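Local coordinates for protein digeranylgeranylglycerophospholipid reductase (Sulfolobus acidocaldarius, PDB 4OPC) that reduces the double bonds of geranylgeranyl chains in archaeal membrane lipid precursors, using a bound FAD cofactor, to give saturated archaeols, at residues Leu79-Val90 with Ile363-Glu374; Phe206-Gly214 with Leu355-Ile363. All blocks are in the same frame, centred on the assembly; numbering follows the deposited sequence.

Contact 1: Leu79-Val90 with Ile363-Glu374; sequences LYSPDMQTVWTV and INYGMKKKIIKE
OD1 of Asp83 is gripped from opposite faces of its plane by Ser81 OG (2.8 Å) and by the backbone N of Gln85, the latter closing an Asx turn, while the carboxylate lies stacked on the amide of Asn364 with the two planes 7° apart. A water adds a third donor to OD1 and ties it to Thr86 OG1 and Asn364 O. Asn364 OD1 in turn accepts from Asp83 N at 2.9 Å, and beside this hairpin turn Lys368 NZ reaches Gln85 OE1 at 2.8 Å. Further along, Trp88 is sandwiched. The Met367 chain bends at its last torsion (chi3 66°), which lays CE over one face, 3.9 Å from the centre of the five-membered ring; on the opposite face Lys370 NZ makes a cation-pi contact while donating to Ile372 O at 3.0 Å. Beyond the ring, Glu374 OE2 takes the N-H of Thr89 (N to OE2 2.8 Å) on its anti side, though tilted 29° out of the carboxylate plane. A leucine in place of Trp88 would probably leave the Lys370 ammonium without its aromatic face and open a gap beside Met367. The electron-rich ring thus probably steadies that charge, as the several donors do for Asp83.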
loop_
_atom_site.group_PDB
_atom_site.type_symbol
_atom_site.label_atom_id
_atom_site.label_comp_id
_atom_site.label_asym_id
_atom_site.label_seq_id
_atom_site.Cartn_x
_atom_site.Cartn_y
_atom_site.Cartn_z
ATOM N N LEU A 79 -10.861 -17.007 -0.971
ATOM C CA LEU A 79 -10.267 -16.862 0.349
ATOM C C LEU A 79 -10.473 -18.149 1.145
ATOM O O LEU A 79 -11.616 -18.567 1.354
ATOM C CB LEU A 79 -10.915 -15.680 1.074
ATOM C CG LEU A 79 -10.451 -15.434 2.501
ATOM C CD1 LEU A 79 -9.036 -14.920 2.468
ATOM C CD2 LEU A 79 -11.370 -14.444 3.201
ATOM N N TYR A 80 -9.382 -18.769 1.584
ATOM C CA TYR A 80 -9.423 -20.074 2.235
ATOM C C TYR A 80 -9.246 -19.989 3.744
ATOM O O TYR A 80 -8.353 -19.303 4.245
ATOM C CB TYR A 80 -8.302 -20.965 1.695
ATOM C CG TYR A 80 -8.445 -21.411 0.263
ATOM C CD1 TYR A 80 -8.283 -20.514 -0.787
ATOM C CD2 TYR A 80 -8.672 -22.734 -0.050
ATOM C CE1 TYR A 80 -8.406 -20.920 -2.099
ATOM C CE2 TYR A 80 -8.790 -23.154 -1.363
ATOM C CZ TYR A 80 -8.651 -22.243 -2.385
ATOM O OH TYR A 80 -8.767 -22.668 -3.696
ATOM N N SER A 81 -10.090 -20.712 4.473
ATOM C CA SER A 81 -9.919 -20.854 5.914
ATOM C C SER A 81 -8.635 -21.643 6.217
ATOM O O SER A 81 -8.131 -22.375 5.361
ATOM C CB SER A 81 -11.121 -21.596 6.492
ATOM O OG SER A 81 -11.169 -22.914 5.974
ATOM N N PRO A 82 -8.102 -21.503 7.438
ATOM C CA PRO A 82 -6.910 -22.272 7.822
ATOM C C PRO A 82 -7.031 -23.768 7.563
ATOM O O PRO A 82 -6.067 -24.363 7.086
ATOM C CB PRO A 82 -6.778 -21.973 9.314
ATOM C CG PRO A 82 -7.284 -20.554 9.423
ATOM C CD PRO A 82 -8.426 -20.457 8.425
ATOM N N ASP A 83 -8.184 -24.366 7.855
ATOM C CA ASP A 83 -8.369 -25.795 7.591
ATOM C C ASP A 83 -8.728 -26.139 6.142
ATOM O O ASP A 83 -8.894 -27.315 5.800
ATOM C CB ASP A 83 -9.365 -26.425 8.587
ATOM C CG ASP A 83 -10.786 -25.858 8.487
ATOM O OD1 ASP A 83 -11.158 -25.219 7.481
ATOM O OD2 ASP A 83 -11.572 -26.097 9.436
ATOM N N MET A 84 -8.830 -25.102 5.317
ATOM C CA MET A 84 -9.154 -25.207 3.894
ATOM C C MET A 84 -10.510 -25.831 3.621
ATOM O O MET A 84 -10.830 -26.182 2.484
ATOM C CB MET A 84 -8.054 -25.936 3.126
ATOM C CG MET A 84 -6.755 -25.167 3.093
ATOM S SD MET A 84 -5.563 -25.996 2.044
ATOM C CE MET A 84 -4.150 -24.929 2.243
ATOM N N GLN A 85 -11.329 -25.940 4.665
ATOM C CA GLN A 85 -12.666 -26.490 4.502
ATOM C C GLN A 85 -13.699 -25.449 4.064
ATOM O O GLN A 85 -14.778 -25.799 3.590
ATOM C CB GLN A 85 -13.117 -27.221 5.773
ATOM C CG GLN A 85 -12.228 -28.419 6.125
ATOM C CD GLN A 85 -12.684 -29.130 7.377
ATOM O OE1 GLN A 85 -13.855 -29.069 7.741
ATOM N NE2 GLN A 85 -11.755 -29.796 8.048
ATOM N N THR A 86 -13.380 -24.171 4.223
ATOM C CA THR A 86 -14.303 -23.138 3.787
ATOM C C THR A 86 -13.594 -22.140 2.877
ATOM O O THR A 86 -12.577 -21.556 3.253
ATOM C CB THR A 86 -14.928 -22.380 4.978
ATOM O OG1 THR A 86 -15.503 -23.313 5.903
ATOM C CG2 THR A 86 -16.006 -21.438 4.481
ATOM N N VAL A 87 -14.141 -21.956 1.678
ATOM C CA VAL A 87 -13.617 -20.989 0.722
ATOM C C VAL A 87 -14.686 -19.946 0.438
ATOM O O VAL A 87 -15.798 -20.283 0.034
ATOM C CB VAL A 87 -13.215 -21.662 -0.600
ATOM C CG1 VAL A 87 -12.743 -20.618 -1.607
ATOM C CG2 VAL A 87 -12.120 -22.680 -0.357
ATOM N N TRP A 88 -14.352 -18.687 0.683
ATOM C CA TRP A 88 -15.218 -17.571 0.337
ATOM C C TRP A 88 -14.801 -17.001 -1.013
ATOM O O TRP A 88 -13.615 -16.753 -1.257
ATOM C CB TRP A 88 -15.144 -16.482 1.406
ATOM C CG TRP A 88 -15.906 -16.791 2.674
ATOM C CD1 TRP A 88 -16.635 -17.917 2.951
ATOM C CD2 TRP A 88 -16.005 -15.955 3.834
ATOM N NE1 TRP A 88 -17.185 -17.825 4.212
ATOM C CE2 TRP A 88 -16.818 -16.628 4.769
ATOM C CE3 TRP A 88 -15.496 -14.693 4.167
ATOM C CZ2 TRP A 88 -17.117 -16.090 6.021
ATOM C CZ3 TRP A 88 -15.798 -14.160 5.409
ATOM C CH2 TRP A 88 -16.602 -14.858 6.318
ATOM N N THR A 89 -15.763 -16.789 -1.898
ATOM C CA THR A 89 -15.466 -16.213 -3.198
ATOM C C THR A 89 -15.948 -14.773 -3.273
ATOM O O THR A 89 -17.129 -14.497 -3.044
ATOM C CB THR A 89 -16.114 -17.023 -4.326
ATOM O OG1 THR A 89 -15.618 -18.364 -4.293
ATOM C CG2 THR A 89 -15.789 -16.406 -5.678
ATOM N N VAL A 90 -15.036 -13.854 -3.578
ATOM C CA VAL A 90 -15.423 -12.477 -3.841
ATOM C C VAL A 90 -15.037 -12.092 -5.266
ATOM O O VAL A 90 -13.882 -12.218 -5.669
ATOM C CB VAL A 90 -14.848 -11.487 -2.794
ATOM C CG1 VAL A 90 -15.412 -11.801 -1.416
ATOM C CG2 VAL A 90 -13.330 -11.533 -2.760
ATOM N N ILE A 363 -11.029 -18.422 13.090
ATOM C CA ILE A 363 -11.237 -18.157 11.674
ATOM C C ILE A 363 -11.973 -19.318 11.002
ATOM O O ILE A 363 -12.922 -19.104 10.241
ATOM C CB ILE A 363 -9.911 -17.864 10.986
ATOM C CG1 ILE A 363 -9.245 -16.673 11.686
ATOM C CG2 ILE A 363 -10.135 -17.572 9.495
ATOM C CD1 ILE A 363 -7.748 -16.530 11.420
ATOM N N ASN A 364 -11.563 -20.549 11.303
ATOM C CA ASN A 364 -12.277 -21.715 10.793
ATOM C C ASN A 364 -13.755 -21.691 11.164
ATOM O O ASN A 364 -14.620 -21.962 10.330
ATOM C CB ASN A 364 -11.657 -23.012 11.321
ATOM C CG ASN A 364 -10.325 -23.325 10.665
ATOM O OD1 ASN A 364 -10.092 -22.968 9.507
ATOM N ND2 ASN A 364 -9.450 -23.999 11.391
ATOM N N TYR A 365 -14.036 -21.394 12.430
ATOM C CA TYR A 365 -15.403 -21.371 12.928
ATOM C C TYR A 365 -16.212 -20.258 12.278
ATOM O O TYR A 365 -17.325 -20.492 11.801
ATOM C CB TYR A 365 -15.377 -21.181 14.438
ATOM C CG TYR A 365 -16.725 -21.251 15.095
ATOM C CD1 TYR A 365 -17.301 -22.475 15.397
ATOM C CD2 TYR A 365 -17.417 -20.093 15.430
ATOM C CE1 TYR A 365 -18.540 -22.550 16.020
ATOM C CE2 TYR A 365 -18.652 -20.157 16.049
ATOM C CZ TYR A 365 -19.204 -21.381 16.334
ATOM O OH TYR A 365 -20.433 -21.448 16.953
ATOM N N GLY A 366 -15.657 -19.052 12.270
ATOM C CA GLY A 366 -16.343 -17.896 11.723
ATOM C C GLY A 366 -16.635 -18.050 10.240
ATOM O O GLY A 366 -17.717 -17.700 9.777
ATOM N N MET A 367 -15.684 -18.595 9.489
ATOM C CA MET A 367 -15.908 -18.810 8.062
ATOM C C MET A 367 -16.918 -19.925 7.808
ATOM O O MET A 367 -17.828 -19.770 6.988
ATOM C CB MET A 367 -14.593 -19.082 7.341
ATOM C CG MET A 367 -13.702 -17.851 7.298
ATOM S SD MET A 367 -12.218 -18.028 6.291
ATOM C CE MET A 367 -12.949 -18.190 4.662
ATOM N N LYS A 368 -16.780 -21.040 8.517
ATOM C CA LYS A 368 -17.702 -22.153 8.315
ATOM C C LYS A 368 -19.138 -21.783 8.680
ATOM O O LYS A 368 -20.085 -22.180 7.988
ATOM C CB LYS A 368 -17.260 -23.390 9.099
ATOM C CG LYS A 368 -18.242 -24.555 8.994
ATOM C CD LYS A 368 -17.626 -25.862 9.466
ATOM C CE LYS A 368 -16.573 -26.366 8.488
ATOM N NZ LYS A 368 -16.012 -27.673 8.931
ATOM N N LYS A 369 -19.295 -21.023 9.761
ATOM C CA LYS A 369 -20.624 -20.651 10.242
ATOM C C LYS A 369 -21.178 -19.424 9.528
ATOM O O LYS A 369 -22.290 -18.985 9.847
ATOM C CB LYS A 369 -20.606 -20.385 11.751
ATOM C CG LYS A 369 -20.229 -21.577 12.612
ATOM C CD LYS A 369 -21.396 -22.527 12.817
ATOM C CE LYS A 369 -21.009 -23.667 13.750
ATOM N NZ LYS A 369 -22.132 -24.609 14.008
ATOM N N LYS A 370 -20.419 -18.878 8.584
ATOM C CA LYS A 370 -20.837 -17.690 7.841
ATOM C C LYS A 370 -21.143 -16.520 8.772
ATOM O O LYS A 370 -22.213 -15.908 8.689
ATOM C CB LYS A 370 -22.053 -17.999 6.959
ATOM C CG LYS A 370 -21.731 -18.834 5.734
ATOM C CD LYS A 370 -20.683 -18.141 4.875
ATOM C CE LYS A 370 -21.152 -16.769 4.414
ATOM N NZ LYS A 370 -20.034 -15.967 3.840
ATOM N N ILE A 371 -20.195 -16.225 9.655
ATOM C CA ILE A 371 -20.310 -15.140 10.625
ATOM C C ILE A 371 -20.710 -13.827 9.939
ATOM O O ILE A 371 -21.538 -13.067 10.454
ATOM C CB ILE A 371 -18.988 -15.004 11.447
ATOM C CG1 ILE A 371 -19.143 -14.013 12.598
ATOM C CG2 ILE A 371 -17.789 -14.663 10.551
ATOM C CD1 ILE A 371 -17.950 -13.979 13.532
ATOM N N ILE A 372 -20.131 -13.582 8.766
ATOM C CA ILE A 372 -20.569 -12.509 7.882
ATOM C C ILE A 372 -20.646 -13.072 6.474
ATOM O O ILE A 372 -20.120 -14.155 6.207
ATOM C CB ILE A 372 -19.620 -11.287 7.901
ATOM C CG1 ILE A 372 -18.240 -11.648 7.341
ATOM C CG2 ILE A 372 -19.502 -10.711 9.306
ATOM C CD1 ILE A 372 -17.320 -10.446 7.198
ATOM N N LYS A 373 -21.320 -12.360 5.582
ATOM C CA LYS A 373 -21.413 -12.796 4.199
ATOM C C LYS A 373 -20.150 -12.401 3.436
ATOM O O LYS A 373 -19.407 -11.512 3.863
ATOM C CB LYS A 373 -22.646 -12.190 3.532
ATOM C CG LYS A 373 -23.963 -12.573 4.185
ATOM C CD LYS A 373 -25.129 -11.903 3.472
ATOM C CE LYS A 373 -26.463 -12.311 4.080
ATOM N NZ LYS A 373 -27.598 -11.569 3.462
ATOM N N GLU A 374 -19.903 -13.075 2.316
ATOM C CA GLU A 374 -18.804 -12.716 1.426
ATOM C C GLU A 374 -18.913 -11.248 1.023
ATOM O O GLU A 374 -17.911 -10.525 0.989
ATOM C CB GLU A 374 -18.816 -13.614 0.186
ATOM C CG GLU A 374 -18.400 -15.050 0.469
ATOM C CD GLU A 374 -19.087 -16.051 -0.437
ATOM O OE1 GLU A 374 -20.311 -15.921 -0.640
ATOM O OE2 GLU A 374 -18.407 -16.967 -0.945
HETATM O O HOH W 1 -13.736 -23.727 7.874
HETATM O O HOH W 2 -13.989 -25.815 10.258
#

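Contact 2: Phe206-Gly214 with Leu355-Ile363; sequences FIDQETSPG and LQKLSNDDI. With PGT ((1S)-2-{[{[(2R)-2,3-dihydroxypropyl]oxy}(hydroxy)phosphoryl]oxy}-1-[(palmitoyloxy)methyl]ethyl stearate), chain C.
Gln209 reaches from the 206-214 loop toward Asn360, with its CB 3.5 Å from Asn360 OD1. Its CG then rests 3.3 Å from the backbone Leu358 O. A turn at chi2 (-48°) folds the chain back, and the amide splits its work: NE2 lies 3.6 Å from the methyl Ile363 CD1, whereas OE1 accepts from Gly214 N at 3.0 Å, nearly in line with its C=O, and also receives a water. The loop is thereby pinned across its own opening by the side chain that faces the helices.

Asn360 binds the loop with both ends of its amide. OD1 accepts the backbone N-H of Gln209 (N to OD1 2.8 Å), and ND2 donates to Asp208 OD1 (3.0 Å), approaching from 60° above the carboxylate plane. The same Asp208 oxygen takes the N-H groups of Glu210 and Thr211, forming an Asx turn and motif, so three donors hold it. At the other end of the loop, Gln356 NE2 meets a lone pair of Gly214 O at 2.9 Å. Ser359 and Asp362 form a capping box that starts helix 360-368, directly beside Asn360.

The side facing the lipid is largely aliphatic: Ile207 CD1 lies 3.7 Å from C18 of the palmitoyl chain, which Leu355 also touches. The Gly214 carbonyl, near the stearoyl tail, is a polar exception already bonded to Gln356. Amide and carboxylate hydrogen bonds thus hold the loop, while Ile207 and Leu355 line the lipid pocket.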
loop_
_atom_site.group_PDB
_atom_site.type_symbol
_atom_site.label_atom_id
_atom_site.label_comp_id
_atom_site.label_asym_id
_atom_site.label_seq_id
_atom_site.Cartn_x
_atom_site.Cartn_y
_atom_site.Cartn_z
ATOM N N PHE A 206 -4.793 -17.572 1.401
ATOM C CA PHE A 206 -4.926 -18.598 2.425
ATOM C C PHE A 206 -4.634 -17.990 3.780
ATOM O O PHE A 206 -3.501 -17.590 4.065
ATOM C CB PHE A 206 -3.938 -19.737 2.166
ATOM C CG PHE A 206 -4.056 -20.370 0.806
ATOM C CD1 PHE A 206 -4.889 -21.453 0.595
ATOM C CD2 PHE A 206 -3.298 -19.898 -0.254
ATOM C CE1 PHE A 206 -4.970 -22.050 -0.660
ATOM C CE2 PHE A 206 -3.384 -20.491 -1.501
ATOM C CZ PHE A 206 -4.219 -21.556 -1.701
ATOM N N ILE A 207 -5.658 -17.918 4.618
ATOM C CA ILE A 207 -5.479 -17.424 5.968
ATOM C C ILE A 207 -4.964 -18.561 6.841
ATOM O O ILE A 207 -5.503 -19.664 6.808
ATOM C CB ILE A 207 -6.804 -16.919 6.538
ATOM C CG1 ILE A 207 -7.417 -15.898 5.588
ATOM C CG2 ILE A 207 -6.583 -16.317 7.916
ATOM C CD1 ILE A 207 -6.518 -14.710 5.307
ATOM N N ASP A 208 -3.906 -18.304 7.607
ATOM C CA ASP A 208 -3.388 -19.303 8.529
ATOM C C ASP A 208 -2.389 -18.675 9.499
ATOM O O ASP A 208 -1.291 -18.277 9.106
ATOM C CB ASP A 208 -2.736 -20.465 7.769
ATOM C CG ASP A 208 -2.489 -21.671 8.652
ATOM O OD1 ASP A 208 -1.993 -21.510 9.788
ATOM O OD2 ASP A 208 -2.788 -22.801 8.226
ATOM N N GLN A 209 -2.769 -18.599 10.771
ATOM C CA GLN A 209 -1.933 -17.950 11.770
ATOM C C GLN A 209 -0.680 -18.740 12.141
ATOM O O GLN A 209 0.247 -18.189 12.742
ATOM C CB GLN A 209 -2.766 -17.607 13.011
ATOM C CG GLN A 209 -3.947 -16.703 12.703
ATOM C CD GLN A 209 -3.588 -15.494 11.831
ATOM O OE1 GLN A 209 -2.491 -14.935 11.921
ATOM N NE2 GLN A 209 -4.523 -15.090 10.982
ATOM N N GLU A 210 -0.638 -20.021 11.788
ATOM C CA GLU A 210 0.537 -20.843 12.050
ATOM C C GLU A 210 1.571 -20.742 10.931
ATOM O O GLU A 210 2.775 -20.700 11.192
ATOM C CB GLU A 210 0.146 -22.304 12.250
ATOM C CG GLU A 210 -0.625 -22.557 13.523
ATOM C CD GLU A 210 -0.994 -24.018 13.695
ATOM O OE1 GLU A 210 -0.578 -24.841 12.849
ATOM O OE2 GLU A 210 -1.703 -24.338 14.673
ATOM N N THR A 211 1.109 -20.715 9.685
ATOM C CA THR A 211 2.029 -20.724 8.550
ATOM C C THR A 211 2.344 -19.325 8.009
ATOM O O THR A 211 3.300 -19.157 7.256
ATOM C CB THR A 211 1.473 -21.580 7.409
ATOM O OG1 THR A 211 0.279 -20.965 6.924
ATOM C CG2 THR A 211 1.154 -22.996 7.901
ATOM N N SER A 212 1.535 -18.334 8.387
ATOM C CA SER A 212 1.754 -16.941 7.985
ATOM C C SER A 212 1.204 -16.011 9.065
ATOM O O SER A 212 0.264 -15.252 8.826
ATOM C CB SER A 212 1.082 -16.651 6.637
ATOM O OG SER A 212 -0.240 -17.178 6.582
ATOM N N PRO A 213 1.786 -16.071 10.267
ATOM C CA PRO A 213 1.217 -15.301 11.381
ATOM C C PRO A 213 1.119 -13.806 11.106
ATOM O O PRO A 213 2.107 -13.145 10.768
ATOM C CB PRO A 213 2.194 -15.568 12.532
ATOM C CG PRO A 213 3.452 -16.020 11.876
ATOM C CD PRO A 213 3.009 -16.787 10.670
ATOM N N GLY A 214 -0.094 -13.281 11.224
ATOM C CA GLY A 214 -0.311 -11.862 11.048
ATOM C C GLY A 214 -0.427 -11.407 9.611
ATOM O O GLY A 214 -0.547 -10.213 9.352
ATOM N N LEU A 355 -8.202 -8.906 13.354
ATOM C CA LEU A 355 -7.985 -10.121 12.576
ATOM C C LEU A 355 -6.661 -10.785 12.948
ATOM O O LEU A 355 -6.586 -12.006 13.049
ATOM C CB LEU A 355 -8.024 -9.812 11.072
ATOM C CG LEU A 355 -9.370 -9.298 10.553
ATOM C CD1 LEU A 355 -9.234 -8.918 9.084
ATOM C CD2 LEU A 355 -10.487 -10.328 10.743
ATOM N N GLN A 356 -5.620 -9.977 13.152
ATOM C CA GLN A 356 -4.305 -10.531 13.495
ATOM C C GLN A 356 -4.274 -11.233 14.852
ATOM O O GLN A 356 -3.367 -12.020 15.110
ATOM C CB GLN A 356 -3.233 -9.446 13.431
ATOM C CG GLN A 356 -2.904 -9.012 12.009
ATOM C CD GLN A 356 -1.941 -7.845 11.962
ATOM O OE1 GLN A 356 -2.068 -6.883 12.722
ATOM N NE2 GLN A 356 -0.969 -7.915 11.062
ATOM N N LYS A 357 -5.256 -10.974 15.715
ATOM C CA LYS A 357 -5.299 -11.607 17.031
ATOM C C LYS A 357 -6.177 -12.856 17.069
ATOM O O LYS A 357 -6.216 -13.555 18.089
ATOM C CB LYS A 357 -5.770 -10.626 18.114
ATOM C CG LYS A 357 -4.802 -9.494 18.430
ATOM C CD LYS A 357 -3.708 -9.920 19.385
ATOM C CE LYS A 357 -2.867 -8.721 19.800
ATOM N NZ LYS A 357 -1.730 -9.110 20.679
ATOM N N LEU A 358 -6.866 -13.159 15.971
ATOM C CA LEU A 358 -7.759 -14.323 15.948
ATOM C C LEU A 358 -6.956 -15.605 15.810
ATOM O O LEU A 358 -5.901 -15.616 15.174
ATOM C CB LEU A 358 -8.765 -14.221 14.801
ATOM C CG LEU A 358 -9.788 -13.081 14.888
ATOM C CD1 LEU A 358 -10.692 -13.095 13.654
ATOM C CD2 LEU A 358 -10.614 -13.159 16.172
ATOM N N SER A 359 -7.442 -16.681 16.421
ATOM C CA SER A 359 -6.797 -17.980 16.268
ATOM C C SER A 359 -7.281 -18.677 15.007
ATOM O O SER A 359 -8.317 -18.307 14.441
ATOM C CB SER A 359 -7.105 -18.866 17.471
ATOM O OG SER A 359 -8.476 -19.238 17.478
ATOM N N ASN A 360 -6.551 -19.703 14.579
ATOM C CA ASN A 360 -7.034 -20.523 13.477
ATOM C C ASN A 360 -8.419 -21.086 13.779
ATOM O O ASN A 360 -9.271 -21.130 12.900
ATOM C CB ASN A 360 -6.062 -21.658 13.132
ATOM C CG ASN A 360 -4.940 -21.204 12.236
ATOM O OD1 ASN A 360 -4.957 -20.085 11.725
ATOM N ND2 ASN A 360 -3.960 -22.065 12.035
ATOM N N ASP A 361 -8.649 -21.518 15.019
ATOM C CA ASP A 361 -9.958 -22.067 15.375
ATOM C C ASP A 361 -11.039 -21.009 15.199
ATOM O O ASP A 361 -12.136 -21.320 14.727
ATOM C CB ASP A 361 -9.981 -22.605 16.812
ATOM C CG ASP A 361 -9.221 -23.915 16.967
ATOM O OD1 ASP A 361 -8.982 -24.611 15.955
ATOM O OD2 ASP A 361 -8.867 -24.250 18.116
ATOM N N ASP A 362 -10.732 -19.769 15.577
ATOM C CA ASP A 362 -11.680 -18.659 15.410
ATOM C C ASP A 362 -12.042 -18.435 13.946
ATOM O O ASP A 362 -13.218 -18.249 13.607
ATOM C CB ASP A 362 -11.107 -17.342 15.923
ATOM C CG ASP A 362 -10.941 -17.293 17.417
ATOM O OD1 ASP A 362 -11.694 -17.969 18.145
ATOM O OD2 ASP A 362 -10.074 -16.512 17.862
ATOM N N ILE A 363 -11.029 -18.422 13.090
ATOM C CA ILE A 363 -11.237 -18.157 11.674
ATOM C C ILE A 363 -11.973 -19.318 11.002
ATOM O O ILE A 363 -12.922 -19.104 10.241
ATOM C CB ILE A 363 -9.911 -17.864 10.986
ATOM C CG1 ILE A 363 -9.245 -16.673 11.686
ATOM C CG2 ILE A 363 -10.135 -17.572 9.495
ATOM C CD1 ILE A 363 -7.748 -16.530 11.420
HETATM C C48 PGT C . -3.699 -9.240 7.903
HETATM C C47 PGT C . -3.039 -7.889 7.720
HETATM C C46 PGT C . -1.774 -8.056 6.904
HETATM C C45 PGT C . -2.108 -8.732 5.589
HETATM C C44 PGT C . -1.094 -8.364 4.527
HETATM C C43 PGT C . -0.165 -9.535 4.267
HETATM C C42 PGT C . 0.933 -9.080 3.332
HETATM C C41 PGT C . 0.304 -8.788 1.993
HETATM C C40 PGT C . 1.312 -8.978 0.887
HETATM C C39 PGT C . 0.544 -9.379 -0.352
HETATM C C38 PGT C . -0.488 -8.328 -0.668
HETATM C C37 PGT C . -1.357 -8.825 -1.798
HETATM C C36 PGT C . -2.314 -7.720 -2.174
HETATM C C35 PGT C . -3.422 -8.250 -3.054
HETATM C C34 PGT C . -4.322 -7.097 -3.453
HETATM C C33 PGT C . -5.622 -7.587 -4.053
HETATM C C32 PGT C . -6.076 -6.678 -5.180
HETATM C C31 PGT C . -6.773 -5.425 -4.674
HETATM O O31 PGT C . -6.359 -4.346 -5.057
HETATM O O2 PGT C . -7.866 -5.479 -3.773
HETATM C C2 PGT C . -9.160 -5.315 -4.322
HETATM C C1 PGT C . -9.533 -3.865 -4.556
HETATM O O3P PGT C . -8.486 -2.916 -4.511
HETATM P P PGT C . -8.536 -1.799 -3.386
HETATM O O1P PGT C . -8.993 -2.525 -2.140
HETATM O O2P PGT C . -7.173 -1.161 -3.160
HETATM O O4P PGT C . -9.572 -0.636 -3.714
HETATM C C4 PGT C . -10.566 -0.753 -4.712
HETATM C C5 PGT C . -11.483 0.449 -4.711
HETATM O O5 PGT C . -11.446 1.068 -5.976
HETATM C C6 PGT C . -11.039 1.423 -3.646
HETATM O O6 PGT C . -10.452 2.569 -4.219
HETATM C C3 PGT C . -10.238 -5.820 -3.379
HETATM O O3 PGT C . -10.189 -7.209 -3.162
HETATM C C11 PGT C . -10.589 -7.566 -1.860
HETATM O O11 PGT C . -11.576 -7.056 -1.369
HETATM C C12 PGT C . -9.784 -8.577 -1.068
HETATM C C13 PGT C . -10.612 -9.152 0.061
HETATM C C14 PGT C . -9.765 -10.137 0.841
HETATM C C15 PGT C . -9.192 -9.473 2.075
HETATM C C16 PGT C . -8.463 -10.492 2.926
HETATM C C17 PGT C . -8.960 -10.382 4.351
HETATM C C18 PGT C . -8.502 -11.572 5.166
HETATM C C19 PGT C . -9.250 -11.606 6.484
HETATM C C20 PGT C . -10.701 -11.993 6.271
HETATM C C21 PGT C . -11.020 -13.236 7.077
HETATM C C22 PGT C . -12.462 -13.215 7.536
HETATM C C23 PGT C . -12.588 -14.070 8.779
HETATM C C24 PGT C . -13.939 -13.857 9.427
HETATM C C25 PGT C . -13.755 -13.488 10.883
HETATM C C26 PGT C . -14.491 -12.199 11.180
HETATM O O HOH W 3 -1.407 -13.042 14.118
#

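Contacts 1 and 2 share Ile363 and both use helix 360-368, with their centres about 12 Å apart. Contact 1 fastens the hairpin of strands 70-80 and 87-97 to the C-terminal end of that helix and to the first residue of helix 374-383; it is partly buried, and mixes charged and water-bridged groups at the turn with a tryptophan flanked by Met367 and charged Lys370. Contact 2, nested within the chain loop that contact 1 closes, is more buried, joins the loop after strand 202-206 to the helix start and to helix 332-357, and relies on side-chain amides and one buried carboxylate, with lipid-facing aliphatic groups. They meet where Pro82 packs on Ile207 and Asn360, and where Tyr80 O probably bonds to Ile207 N.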